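Long-range contact in BugD (Bordetella pertussis Tohama I, PDB 2F5X), which binds aspartic acid as a periplasmic solute receptor, probably delivering it to a transporter of the tripartite tricarboxylate type: residues 18-23 with 51-56. Numbering follows the deposited sequence.
Sequences PVNMVV and VVENKG
N20 and E53 meet flat on one face of a parallel strand pair. The E53 carboxylate lies over the N20 amide with the two planes 19° apart, and OE2 sits 3.3 Å from N20 CG. OE2 is also near ND2, but the N-H does not point at it; the near-parallel planes make this a stack of polar groups. E53 CG stands anti to its own carbonyl carbon (chi1 -61°), and the chain beyond runs extended, bringing the carboxylate across to N20. On the same face, V51 lies alongside N20, its CB 3.6 Å from N20 ND2, while V22 CG1 rests against the aliphatic start of K55.

The other face is mainly apolar: V23 CG2 packs on V52 CG1 at 3.8 Å, and N54 lies side by side with V23, ND2 touching V23 CB and CG1. That amide is held from outside the pair, OD1 by R36 and ND2 by D32 and the carbonyl of F25.

Between the two faces, five backbone hydrogen bonds alternate between the segments. V51 N reaches V19 O and M21 N reaches V51 O; E53 N, V23 N and K55 N continue the pattern, the V23 N to E53 O bond being the straightest at 176°. CA-H groups of N20, V52, V22 and N54 add contacts to four of these carbonyls, V51 O, M21 O, E53 O and V23 O.

Helix 30-46 links strands 19-23 and 50-54 as a beta-alpha-beta crossover, in a chain of the periplasmic-binding-protein clan; the side chain of V23 is about 5 Å from the bound aspartic acid. Helix 30-46 packs on the M21, V23 and V52 face, helix 61-68 on V22 and K55, and strand 76-81 continues the sheet beyond strand 19-23.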
loop_
_atom_site.group_PDB
_atom_site.type_symbol
_atom_site.label_atom_id
_atom_site.label_comp_id
_atom_site.label_asym_id
_atom_site.label_seq_id
_atom_site.Cartn_x
_atom_site.Cartn_y
_atom_site.Cartn_z
ATOM N N PRO A 18 23.153 5.720 10.982
ATOM C CA PRO A 18 21.912 5.068 10.539
ATOM C C PRO A 18 21.058 5.911 9.581
ATOM O O PRO A 18 21.032 7.144 9.663
ATOM C CB PRO A 18 21.174 4.803 11.853
ATOM C CG PRO A 18 22.288 4.650 12.849
ATOM C CD PRO A 18 23.273 5.714 12.455
ATOM N N VAL A 19 20.390 5.215 8.667
ATOM C CA VAL A 19 19.502 5.830 7.678
ATOM C C VAL A 19 18.066 5.666 8.149
ATOM O O VAL A 19 17.636 4.549 8.461
ATOM C CB VAL A 19 19.677 5.167 6.298
ATOM C CG1 VAL A 19 18.646 5.688 5.287
ATOM C CG2 VAL A 19 21.092 5.389 5.774
ATOM N N ASN A 20 17.334 6.775 8.197
ATOM C CA ASN A 20 15.917 6.739 8.573
ATOM C C ASN A 20 15.045 6.460 7.374
ATOM O O ASN A 20 15.143 7.160 6.358
ATOM C CB ASN A 20 15.487 8.055 9.216
ATOM C CG ASN A 20 16.232 8.348 10.512
ATOM O OD1 ASN A 20 16.709 9.468 10.731
ATOM N ND2 ASN A 20 16.333 7.347 11.377
HETATM N N MSE A 21 14.201 5.435 7.502
HETATM C CA MSE A 21 13.257 5.067 6.455
HETATM C C MSE A 21 11.860 5.411 6.949
HETATM O O MSE A 21 11.358 4.811 7.899
HETATM C CB MSE A 21 13.369 3.577 6.131
HETATM C CG MSE A 21 12.126 2.972 5.477
HETATM SE SE MSE A 21 12.432 1.168 4.831
HETATM C CE MSE A 21 13.472 1.772 3.590
ATOM N N VAL A 22 11.244 6.399 6.314
ATOM C CA VAL A 22 9.905 6.837 6.700
ATOM C C VAL A 22 8.843 5.986 6.013
ATOM O O VAL A 22 8.844 5.837 4.786
ATOM C CB VAL A 22 9.701 8.341 6.362
ATOM C CG1 VAL A 22 8.239 8.800 6.596
ATOM C CG2 VAL A 22 10.714 9.201 7.149
ATOM N N VAL A 23 7.943 5.440 6.826
ATOM C CA VAL A 23 6.758 4.720 6.370
ATOM C C VAL A 23 5.566 5.609 6.744
ATOM O O VAL A 23 5.335 5.836 7.930
ATOM C CB VAL A 23 6.651 3.362 7.105
ATOM C CG1 VAL A 23 5.284 2.709 6.883
ATOM C CG2 VAL A 23 7.763 2.436 6.648
ATOM N N VAL A 51 16.650 2.555 10.160
ATOM C CA VAL A 51 15.692 2.771 11.248
ATOM C C VAL A 51 14.347 3.171 10.658
ATOM O O VAL A 51 14.233 4.214 10.008
ATOM C CB VAL A 51 16.159 3.892 12.217
ATOM C CG1 VAL A 51 15.132 4.110 13.335
ATOM C CG2 VAL A 51 17.531 3.572 12.808
ATOM N N VAL A 52 13.327 2.355 10.898
ATOM C CA VAL A 52 11.990 2.646 10.380
ATOM C C VAL A 52 11.293 3.684 11.267
ATOM O O VAL A 52 11.281 3.562 12.500
ATOM C CB VAL A 52 11.135 1.359 10.232
ATOM C CG1 VAL A 52 9.687 1.689 9.874
ATOM C CG2 VAL A 52 11.748 0.427 9.181
ATOM N N GLU A 53 10.739 4.713 10.631
ATOM C CA GLU A 53 9.956 5.726 11.332
ATOM C C GLU A 53 8.553 5.743 10.759
ATOM O O GLU A 53 8.375 5.797 9.542
ATOM C CB GLU A 53 10.608 7.103 11.205
ATOM C CG GLU A 53 12.010 7.158 11.801
ATOM C CD GLU A 53 12.665 8.527 11.718
ATOM O OE1 GLU A 53 12.250 9.358 10.877
ATOM O OE2 GLU A 53 13.618 8.764 12.494
ATOM N N ASN A 54 7.558 5.683 11.635
ATOM C CA ASN A 54 6.170 5.657 11.184
ATOM C C ASN A 54 5.553 7.028 11.307
ATOM O O ASN A 54 5.540 7.601 12.390
ATOM C CB ASN A 54 5.379 4.616 11.975
ATOM C CG ASN A 54 5.914 3.226 11.768
ATOM O OD1 ASN A 54 6.716 2.732 12.563
ATOM N ND2 ASN A 54 5.490 2.586 10.680
ATOM N N LYS A 55 5.064 7.568 10.191
ATOM C CA LYS A 55 4.511 8.918 10.194
ATOM C C LYS A 55 3.174 8.928 9.476
ATOM O O LYS A 55 3.086 9.264 8.295
ATOM C CB LYS A 55 5.501 9.911 9.560
ATOM C CG LYS A 55 6.838 10.029 10.307
ATOM C CD LYS A 55 6.656 10.627 11.717
ATOM C CE LYS A 55 7.769 10.196 12.686
ATOM N NZ LYS A 55 7.356 9.163 13.708
ATOM N N GLY A 56 2.133 8.530 10.197
ATOM C CA GLY A 56 0.802 8.410 9.623
ATOM C C GLY A 56 0.059 9.733 9.545
ATOM O O GLY A 56 0.418 10.715 10.216
#